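Local coordinates for protein bifunctional pinoresinol-lariciresinol reductase 1 (Thuja plicata, PDB 1QYD) that reduces pinoresinol to lariciresinol and then lariciresinol to secoisolariciresinol with NADPH, two enantioselective steps of plant lignan biosynthesis, at residues A[114-125]-A[135-145]; A[127-135]-A[258-267]. All coordinates share one frame; numbering follows the deposited sequence.

Interaction 1. Residues A[114-125]-A[135-145]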
loop_
_atom_site.group_PDB
_atom_site.type_symbol
_atom_site.label_atom_id
_atom_site.label_comp_id
_atom_site.label_asym_id
_atom_site.label_seq_id
_atom_site.Cartn_x
_atom_site.Cartn_y
_atom_site.Cartn_z
ATOM N N PRO A 114 10.712 5.160 16.145
ATOM C CA PRO A 114 9.951 5.060 14.883
ATOM C C PRO A 114 8.723 5.945 14.764
ATOM O O PRO A 114 8.412 6.703 15.687
ATOM C CB PRO A 114 9.525 3.611 14.713
ATOM C CG PRO A 114 10.423 2.885 15.621
ATOM C CD PRO A 114 10.718 3.857 16.766
ATOM N N SER A 115 8.036 5.828 13.622
ATOM C CA SER A 115 6.806 6.551 13.381
ATOM C C SER A 115 5.663 5.696 13.895
ATOM O O SER A 115 5.080 4.876 13.177
ATOM C CB SER A 115 6.591 6.799 11.925
ATOM O OG SER A 115 5.398 7.549 11.858
ATOM N N GLU A 116 5.465 5.922 15.203
ATOM C CA GLU A 116 4.473 5.322 16.079
ATOM C C GLU A 116 3.428 6.418 16.321
ATOM O O GLU A 116 2.754 6.900 15.401
ATOM C CB GLU A 116 5.198 4.901 17.366
ATOM C CG GLU A 116 6.107 3.690 17.276
ATOM C CD GLU A 116 5.374 2.386 17.012
ATOM O OE1 GLU A 116 4.578 1.978 17.852
ATOM O OE2 GLU A 116 5.602 1.775 15.971
ATOM N N PHE A 117 3.391 6.903 17.572
ATOM C CA PHE A 117 2.552 7.982 18.104
ATOM C C PHE A 117 1.018 7.760 18.053
ATOM O O PHE A 117 0.234 8.700 17.889
ATOM C CB PHE A 117 2.959 9.304 17.378
ATOM C CG PHE A 117 4.441 9.654 17.429
ATOM C CD1 PHE A 117 5.252 9.361 16.319
ATOM C CD2 PHE A 117 5.001 10.208 18.593
ATOM C CE1 PHE A 117 6.625 9.613 16.383
ATOM C CE2 PHE A 117 6.377 10.460 18.647
ATOM C CZ PHE A 117 7.182 10.159 17.547
ATOM N N GLY A 118 0.610 6.500 18.301
ATOM C CA GLY A 118 -0.770 6.043 18.244
ATOM C C GLY A 118 -1.045 4.783 19.074
ATOM O O GLY A 118 -0.481 4.568 20.144
ATOM N N MET A 119 -1.929 3.944 18.525
ATOM C CA MET A 119 -2.475 2.738 19.130
ATOM C C MET A 119 -1.653 1.561 19.661
ATOM O O MET A 119 -2.151 0.816 20.522
ATOM C CB MET A 119 -3.468 2.102 18.188
ATOM C CG MET A 119 -4.714 2.910 17.925
ATOM S SD MET A 119 -6.013 1.867 17.211
ATOM C CE MET A 119 -7.080 1.893 18.617
ATOM N N ASP A 120 -0.437 1.360 19.135
ATOM C CA ASP A 120 0.513 0.276 19.413
ATOM C C ASP A 120 0.232 -1.012 18.629
ATOM O O ASP A 120 -0.493 -1.908 19.075
ATOM C CB ASP A 120 0.585 -0.080 20.917
ATOM C CG ASP A 120 1.698 -1.047 21.327
ATOM O OD1 ASP A 120 2.055 -1.087 22.497
ATOM O OD2 ASP A 120 2.231 -1.783 20.512
ATOM N N PRO A 121 0.943 -1.178 17.493
ATOM C CA PRO A 121 0.745 -2.240 16.531
ATOM C C PRO A 121 0.790 -3.680 16.984
ATOM O O PRO A 121 -0.035 -4.477 16.531
ATOM C CB PRO A 121 1.769 -1.939 15.476
ATOM C CG PRO A 121 2.826 -1.185 16.208
ATOM C CD PRO A 121 1.954 -0.251 16.985
ATOM N N ASP A 122 1.715 -4.075 17.848
ATOM C CA ASP A 122 1.692 -5.473 18.209
ATOM C C ASP A 122 0.965 -5.765 19.511
ATOM O O ASP A 122 1.193 -6.793 20.157
ATOM C CB ASP A 122 3.126 -5.999 18.226
ATOM C CG ASP A 122 4.110 -5.296 19.115
ATOM O OD1 ASP A 122 5.272 -5.282 18.740
ATOM O OD2 ASP A 122 3.741 -4.784 20.168
ATOM N N ILE A 123 0.098 -4.797 19.892
ATOM C CA ILE A 123 -0.863 -5.005 20.970
ATOM C C ILE A 123 -2.082 -5.376 20.143
ATOM O O ILE A 123 -2.884 -4.593 19.618
ATOM C CB ILE A 123 -1.102 -3.723 21.828
ATOM C CG1 ILE A 123 -0.137 -3.775 23.020
ATOM C CG2 ILE A 123 -2.541 -3.612 22.356
ATOM C CD1 ILE A 123 -0.354 -4.880 24.090
ATOM N N MET A 124 -1.965 -6.705 19.994
ATOM C CA MET A 124 -2.809 -7.606 19.243
ATOM C C MET A 124 -3.070 -7.204 17.795
ATOM O O MET A 124 -2.691 -7.890 16.843
ATOM C CB MET A 124 -4.170 -7.782 19.958
ATOM C CG MET A 124 -4.263 -8.458 21.306
ATOM S SD MET A 124 -3.437 -10.072 21.277
ATOM C CE MET A 124 -2.058 -9.757 22.351
ATOM N N GLU A 125 -3.709 -6.027 17.712
ATOM C CA GLU A 125 -4.390 -5.469 16.563
ATOM C C GLU A 125 -4.834 -6.517 15.515
ATOM O O GLU A 125 -4.266 -6.846 14.466
ATOM C CB GLU A 125 -3.504 -4.354 15.996
ATOM C CG GLU A 125 -3.178 -3.196 16.975
ATOM C CD GLU A 125 -4.235 -2.332 17.695
ATOM O OE1 GLU A 125 -5.442 -2.395 17.449
ATOM O OE2 GLU A 125 -3.817 -1.543 18.540
ATOM N N PHE A 135 -1.231 -0.893 11.260
ATOM C CA PHE A 135 -0.604 -1.623 12.338
ATOM C C PHE A 135 0.224 -2.735 11.734
ATOM O O PHE A 135 1.212 -3.137 12.346
ATOM C CB PHE A 135 -1.702 -2.135 13.309
ATOM C CG PHE A 135 -2.609 -0.992 13.789
ATOM C CD1 PHE A 135 -3.968 -0.979 13.423
ATOM C CD2 PHE A 135 -2.078 0.085 14.519
ATOM C CE1 PHE A 135 -4.777 0.103 13.772
ATOM C CE2 PHE A 135 -2.906 1.162 14.858
ATOM C CZ PHE A 135 -4.249 1.169 14.484
ATOM N N ILE A 136 -0.120 -3.207 10.527
ATOM C CA ILE A 136 0.699 -4.177 9.809
ATOM C C ILE A 136 2.054 -3.534 9.439
ATOM O O ILE A 136 3.127 -4.088 9.719
ATOM C CB ILE A 136 0.003 -4.606 8.522
ATOM C CG1 ILE A 136 -1.250 -5.383 8.807
ATOM C CG2 ILE A 136 0.979 -5.437 7.706
ATOM C CD1 ILE A 136 -1.002 -6.729 9.508
ATOM N N ASP A 137 1.984 -2.349 8.792
ATOM C CA ASP A 137 3.130 -1.613 8.311
ATOM C C ASP A 137 4.142 -1.316 9.374
ATOM O O ASP A 137 5.279 -1.752 9.266
ATOM C CB ASP A 137 2.686 -0.319 7.708
ATOM C CG ASP A 137 2.028 -0.356 6.329
ATOM O OD1 ASP A 137 1.854 -1.387 5.653
ATOM O OD2 ASP A 137 1.674 0.738 5.942
ATOM N N LYS A 138 3.711 -0.603 10.406
ATOM C CA LYS A 138 4.507 -0.273 11.588
ATOM C C LYS A 138 5.111 -1.465 12.317
ATOM O O LYS A 138 5.979 -1.295 13.164
ATOM C CB LYS A 138 3.652 0.486 12.604
ATOM C CG LYS A 138 3.073 1.820 12.153
ATOM C CD LYS A 138 2.159 2.448 13.196
ATOM C CE LYS A 138 1.734 3.841 12.735
ATOM N NZ LYS A 138 0.715 4.403 13.604
ATOM N N ARG A 139 4.634 -2.684 12.078
ATOM C CA ARG A 139 5.198 -3.841 12.728
ATOM C C ARG A 139 6.418 -4.306 11.946
ATOM O O ARG A 139 7.443 -4.641 12.538
ATOM C CB ARG A 139 4.151 -4.979 12.823
ATOM C CG ARG A 139 3.360 -4.989 14.135
ATOM C CD ARG A 139 2.617 -6.299 14.319
ATOM N NE ARG A 139 1.221 -6.092 14.667
ATOM C CZ ARG A 139 0.222 -6.234 13.768
ATOM N NH1 ARG A 139 0.433 -6.566 12.494
ATOM N NH2 ARG A 139 -1.038 -6.072 14.153
ATOM N N LYS A 140 6.313 -4.310 10.613
ATOM C CA LYS A 140 7.413 -4.650 9.721
ATOM C C LYS A 140 8.671 -3.858 10.031
ATOM O O LYS A 140 9.791 -4.379 10.078
ATOM C CB LYS A 140 7.035 -4.371 8.285
ATOM C CG LYS A 140 6.184 -5.477 7.773
ATOM C CD LYS A 140 6.330 -5.356 6.273
ATOM C CE LYS A 140 6.542 -6.743 5.667
ATOM N NZ LYS A 140 5.376 -7.612 5.783
ATOM N N VAL A 141 8.395 -2.583 10.286
ATOM C CA VAL A 141 9.351 -1.586 10.700
ATOM C C VAL A 141 9.859 -1.917 12.101
ATOM O O VAL A 141 11.069 -1.807 12.310
ATOM C CB VAL A 141 8.597 -0.249 10.600
ATOM C CG1 VAL A 141 9.298 0.902 11.321
ATOM C CG2 VAL A 141 8.444 0.032 9.091
ATOM N N ARG A 142 8.982 -2.330 13.056
ATOM C CA ARG A 142 9.358 -2.688 14.419
ATOM C C ARG A 142 10.132 -3.969 14.464
ATOM O O ARG A 142 11.135 -4.026 15.152
ATOM C CB ARG A 142 8.191 -2.943 15.369
ATOM C CG ARG A 142 7.383 -1.796 15.923
ATOM C CD ARG A 142 6.656 -2.312 17.132
ATOM N NE ARG A 142 5.818 -1.255 17.670
ATOM C CZ ARG A 142 5.252 -1.295 18.889
ATOM N NH1 ARG A 142 5.419 -2.321 19.721
ATOM N NH2 ARG A 142 4.487 -0.281 19.294
ATOM N N ARG A 143 9.674 -5.016 13.786
ATOM C CA ARG A 143 10.362 -6.299 13.776
ATOM C C ARG A 143 11.725 -6.306 13.091
ATOM O O ARG A 143 12.514 -7.208 13.363
ATOM C CB ARG A 143 9.474 -7.324 13.110
ATOM C CG ARG A 143 9.072 -8.398 14.081
ATOM C CD ARG A 143 7.617 -8.291 14.521
ATOM N NE ARG A 143 7.312 -7.030 15.180
ATOM C CZ ARG A 143 7.641 -6.768 16.456
ATOM N NH1 ARG A 143 8.264 -7.677 17.216
ATOM N NH2 ARG A 143 7.436 -5.547 16.967
ATOM N N ALA A 144 11.983 -5.345 12.169
ATOM C CA ALA A 144 13.246 -5.113 11.454
ATOM C C ALA A 144 14.231 -4.293 12.271
ATOM O O ALA A 144 15.431 -4.434 12.123
ATOM C CB ALA A 144 13.023 -4.345 10.177
ATOM N N ILE A 145 13.754 -3.401 13.132
ATOM C CA ILE A 145 14.557 -2.637 14.063
ATOM C C ILE A 145 15.171 -3.658 14.992
ATOM O O ILE A 145 16.382 -3.790 14.947
ATOM C CB ILE A 145 13.650 -1.641 14.831
ATOM C CG1 ILE A 145 13.551 -0.415 13.986
ATOM C CG2 ILE A 145 14.172 -1.263 16.216
ATOM C CD1 ILE A 145 12.640 0.574 14.706
#
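Pro121 is the bump of the loop. Its ring sits in a hollow on helix 133-147 lined by Phe135, Lys138, Arg139 and Arg142. Pro121 CB rests 3.7 Å from Arg139 CG. Pro121 CG lies over one face of the Arg142 guanidinium, 3.3 Å from its NE. A second bump is Pro114, whose CG meets Ile145 CD1 at 3.3 Å. Arg142 stretches out from CG to NE (chi2 -161°, chi3 -178°), carrying its flat end among three acids. NH2 meets Glu116 OE1 at 2.7 Å in a fairly straight hydrogen bond (161°) and pairs with Asp120, while NH1 pairs with Asp122. OD1 of Asp122 reaches on to NH2 of Arg143 at 2.8 Å. Arg139 NE donates to Pro121 O at 2.8 Å, from above the carbonyl plane, and NH2 adds a weak bond. Glu125 CG covers one face of the Phe135 ring; Met119 SD approaches obliquely from the same side, 4.4 Å from the centroid, a Met-aromatic contact. Lys138, the inferred proton acceptor, runs extended past Ser115 O. Arg142 is an inferred NADP(+) contact. The loop follows strand 111-113 of the Rossmann-type sheet. Strand 154-156 packs on Pro114 and Ile145, strand 217-219 on Asp120, and helix 96-105 on Val141.

Interaction 2. Residues A[127-135]-A[258-267]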
loop_
_atom_site.group_PDB
_atom_site.type_symbol
_atom_site.label_atom_id
_atom_site.label_comp_id
_atom_site.label_asym_id
_atom_site.label_seq_id
_atom_site.Cartn_x
_atom_site.Cartn_y
_atom_site.Cartn_z
ATOM N N ALA A 127 -7.692 -6.205 14.732
ATOM C CA ALA A 127 -8.456 -5.176 14.081
ATOM C C ALA A 127 -9.170 -5.481 12.798
ATOM O O ALA A 127 -8.732 -6.285 11.971
ATOM C CB ALA A 127 -7.535 -4.017 13.832
ATOM N N LEU A 128 -10.296 -4.766 12.692
ATOM C CA LEU A 128 -11.163 -4.812 11.528
ATOM C C LEU A 128 -10.349 -4.180 10.402
ATOM O O LEU A 128 -9.593 -3.232 10.626
ATOM C CB LEU A 128 -12.440 -3.976 11.736
ATOM C CG LEU A 128 -13.391 -4.141 12.938
ATOM C CD1 LEU A 128 -14.070 -2.796 13.219
ATOM C CD2 LEU A 128 -14.388 -5.263 12.678
ATOM N N GLN A 129 -10.472 -4.705 9.183
ATOM C CA GLN A 129 -9.779 -4.205 7.999
ATOM C C GLN A 129 -10.540 -2.968 7.466
ATOM O O GLN A 129 -11.680 -2.779 7.928
ATOM C CB GLN A 129 -9.727 -5.353 6.954
ATOM C CG GLN A 129 -9.365 -6.791 7.421
ATOM C CD GLN A 129 -10.368 -7.485 8.372
ATOM O OE1 GLN A 129 -11.575 -7.603 8.101
ATOM N NE2 GLN A 129 -9.896 -7.939 9.541
ATOM N N PRO A 130 -10.065 -2.058 6.550
ATOM C CA PRO A 130 -8.759 -1.993 5.877
ATOM C C PRO A 130 -7.623 -1.468 6.721
ATOM O O PRO A 130 -6.509 -1.980 6.594
ATOM C CB PRO A 130 -8.941 -1.103 4.680
ATOM C CG PRO A 130 -10.421 -0.953 4.526
ATOM C CD PRO A 130 -10.878 -0.990 5.970
ATOM N N GLY A 131 -7.960 -0.445 7.543
ATOM C CA GLY A 131 -7.110 0.273 8.501
ATOM C C GLY A 131 -6.331 -0.560 9.516
ATOM O O GLY A 131 -5.772 -0.053 10.485
ATOM N N SER A 132 -6.341 -1.870 9.281
ATOM C CA SER A 132 -5.522 -2.878 9.923
ATOM C C SER A 132 -4.089 -2.804 9.331
ATOM O O SER A 132 -3.141 -3.247 9.974
ATOM C CB SER A 132 -6.233 -4.189 9.648
ATOM O OG SER A 132 -5.550 -5.273 10.230
ATOM N N ILE A 133 -3.916 -2.238 8.110
ATOM C CA ILE A 133 -2.676 -1.968 7.359
ATOM C C ILE A 133 -1.664 -1.108 8.099
ATOM O O ILE A 133 -0.467 -1.355 8.079
ATOM C CB ILE A 133 -3.136 -1.330 6.019
ATOM C CG1 ILE A 133 -2.799 -2.341 4.941
ATOM C CG2 ILE A 133 -2.528 0.040 5.716
ATOM C CD1 ILE A 133 -1.312 -2.454 4.491
ATOM N N THR A 134 -2.132 -0.079 8.785
ATOM C CA THR A 134 -1.289 0.817 9.547
ATOM C C THR A 134 -0.520 0.020 10.586
ATOM O O THR A 134 0.693 0.179 10.743
ATOM C CB THR A 134 -2.219 1.873 10.189
ATOM O OG1 THR A 134 -2.710 2.637 9.093
ATOM C CG2 THR A 134 -1.566 2.789 11.195
ATOM N N PHE A 135 -1.231 -0.893 11.260
ATOM C CA PHE A 135 -0.604 -1.623 12.338
ATOM C C PHE A 135 0.224 -2.735 11.734
ATOM O O PHE A 135 1.212 -3.137 12.346
ATOM C CB PHE A 135 -1.702 -2.135 13.309
ATOM C CG PHE A 135 -2.609 -0.992 13.789
ATOM C CD1 PHE A 135 -3.968 -0.979 13.423
ATOM C CD2 PHE A 135 -2.078 0.085 14.519
ATOM C CE1 PHE A 135 -4.777 0.103 13.772
ATOM C CE2 PHE A 135 -2.906 1.162 14.858
ATOM C CZ PHE A 135 -4.249 1.169 14.484
ATOM N N MET A 258 -19.683 0.892 6.784
ATOM C CA MET A 258 -18.274 1.244 6.731
ATOM C C MET A 258 -17.510 0.396 5.699
ATOM O O MET A 258 -16.837 0.951 4.823
ATOM C CB MET A 258 -17.721 1.046 8.127
ATOM C CG MET A 258 -16.288 1.434 8.226
ATOM S SD MET A 258 -15.435 0.422 9.439
ATOM C CE MET A 258 -14.612 -0.741 8.385
ATOM N N LYS A 259 -17.648 -0.946 5.748
ATOM C CA LYS A 259 -17.018 -1.846 4.775
ATOM C C LYS A 259 -17.504 -1.651 3.320
ATOM O O LYS A 259 -16.959 -2.288 2.399
ATOM C CB LYS A 259 -17.240 -3.315 5.202
ATOM C CG LYS A 259 -16.503 -3.763 6.470
ATOM C CD LYS A 259 -16.915 -5.194 6.779
ATOM C CE LYS A 259 -17.101 -5.403 8.279
ATOM N NZ LYS A 259 -18.460 -5.842 8.590
ATOM N N ASP A 260 -18.547 -0.802 3.099
ATOM C CA ASP A 260 -18.871 -0.386 1.733
ATOM C C ASP A 260 -18.650 1.107 1.344
ATOM O O ASP A 260 -18.882 1.497 0.191
ATOM C CB ASP A 260 -20.308 -0.811 1.473
ATOM C CG ASP A 260 -20.437 -1.434 0.089
ATOM O OD1 ASP A 260 -20.112 -2.609 -0.075
ATOM O OD2 ASP A 260 -20.855 -0.736 -0.831
ATOM N N LYS A 261 -18.160 1.994 2.242
ATOM C CA LYS A 261 -17.892 3.430 1.980
ATOM C C LYS A 261 -16.458 3.820 1.535
ATOM O O LYS A 261 -16.052 4.994 1.550
ATOM C CB LYS A 261 -18.260 4.268 3.248
ATOM C CG LYS A 261 -19.677 4.828 3.445
ATOM C CD LYS A 261 -20.808 3.783 3.509
ATOM C CE LYS A 261 -21.315 3.196 2.170
ATOM N NZ LYS A 261 -21.898 1.874 2.359
ATOM N N SER A 262 -15.691 2.789 1.130
ATOM C CA SER A 262 -14.316 2.803 0.591
ATOM C C SER A 262 -13.208 3.583 1.287
ATOM O O SER A 262 -13.378 4.737 1.674
ATOM C CB SER A 262 -14.346 3.260 -0.882
ATOM O OG SER A 262 -13.202 2.815 -1.611
ATOM N N TYR A 263 -12.090 2.836 1.385
ATOM C CA TYR A 263 -10.766 3.172 1.905
ATOM C C TYR A 263 -10.534 4.615 2.276
ATOM O O TYR A 263 -11.008 5.539 1.618
ATOM C CB TYR A 263 -9.734 2.791 0.880
ATOM C CG TYR A 263 -8.733 1.705 1.239
ATOM C CD1 TYR A 263 -8.866 0.406 0.718
ATOM C CD2 TYR A 263 -7.619 2.031 2.005
ATOM C CE1 TYR A 263 -7.883 -0.562 0.945
ATOM C CE2 TYR A 263 -6.623 1.070 2.245
ATOM C CZ TYR A 263 -6.764 -0.215 1.706
ATOM O OH TYR A 263 -5.751 -1.134 1.907
ATOM N N GLU A 264 -9.744 4.816 3.318
ATOM C CA GLU A 264 -9.500 6.122 3.930
ATOM C C GLU A 264 -10.701 6.556 4.745
ATOM O O GLU A 264 -10.542 7.313 5.703
ATOM C CB GLU A 264 -9.206 7.273 2.924
ATOM C CG GLU A 264 -7.802 7.356 2.311
ATOM C CD GLU A 264 -6.720 7.837 3.276
ATOM O OE1 GLU A 264 -6.209 7.003 4.029
ATOM O OE2 GLU A 264 -6.389 9.032 3.271
ATOM N N GLU A 265 -11.896 6.079 4.369
ATOM C CA GLU A 265 -13.167 6.373 5.034
ATOM C C GLU A 265 -13.513 5.189 5.913
ATOM O O GLU A 265 -14.116 5.396 6.958
ATOM C CB GLU A 265 -14.263 6.598 3.987
ATOM C CG GLU A 265 -15.465 7.485 4.352
ATOM C CD GLU A 265 -16.017 8.309 3.179
ATOM O OE1 GLU A 265 -16.537 9.393 3.439
ATOM O OE2 GLU A 265 -15.919 7.887 2.021
ATOM N N LYS A 266 -13.176 3.963 5.497
ATOM C CA LYS A 266 -13.314 2.855 6.408
ATOM C C LYS A 266 -11.984 2.481 7.048
ATOM O O LYS A 266 -11.863 1.421 7.654
ATOM C CB LYS A 266 -13.895 1.642 5.713
ATOM C CG LYS A 266 -13.403 1.276 4.351
ATOM C CD LYS A 266 -13.879 -0.142 4.141
ATOM C CE LYS A 266 -13.956 -0.487 2.658
ATOM N NZ LYS A 266 -15.157 0.081 2.060
ATOM N N ILE A 267 -10.946 3.321 6.910
ATOM C CA ILE A 267 -9.685 3.156 7.637
ATOM C C ILE A 267 -9.884 3.989 8.883
ATOM O O ILE A 267 -9.586 3.505 9.967
ATOM C CB ILE A 267 -8.436 3.722 6.902
ATOM C CG1 ILE A 267 -8.069 2.838 5.743
ATOM C CG2 ILE A 267 -7.222 3.770 7.844
ATOM C CD1 ILE A 267 -6.881 3.469 4.983
#
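A type I turn that starts at a cis-proline and leads into helix 133-147 docks on residues 258-264 and the short, weakly bonded helix 265-268. Pro130, cis after Gln129, begins the turn, which ends at Ile133, and its ring carries most of the contact. CB stands over one face of the Tyr263 ring, 3.9 Å from the centroid and 14° off the normal, a CH-pi contact. Another side of the proline ring lies across the Lys266 chain at about a right angle, with CG 3.6 Å from Lys266 CD. CG of Lys266 stands between its backbone N and carbonyl carbon (chi1 43°), and the aliphatic part then runs past the proline. Its NZ makes weak hydrogen bonds to the carbonyl oxygens of Met258 and Lys259. With an alanine here, Pro130 would probably lose the aliphatic chain beside its ring, and those two carbonyls this weak donor. Gly131 lets the backbones close in, its CA 4.0 Å from Ile267 CA; a side chain would run into Ile267 O. Met258 CE touches Gln129 O. The Tyr263 ring also meets His91 of the second subunit. This is apolar packing of a proline turn at the subunit interface, near His271 of the inferred substrate site.

How the interactions relate
From the N terminus, the chain leaves strand 111-113 and enters the loop 114-125. It passes through 127-135 into helix 133-147. Interaction 1 closes this short loop: only nine residues separate its segments, and the helix folds back on the loop just before it. Interaction 2 closes a much longer one, with 122 residues between 127-135 and 258-267. Its first segment starts inside the loop of interaction 1, so the two contacts cross rather than nest. They share Phe135 near the start of helix 133-147, and their centres are about 17 Å apart. Interaction 1 ties that helix to the loop leaving strand 111-113 of the Rossmann-type sheet. Interaction 2 ties its entry to the later region around helix 265-268.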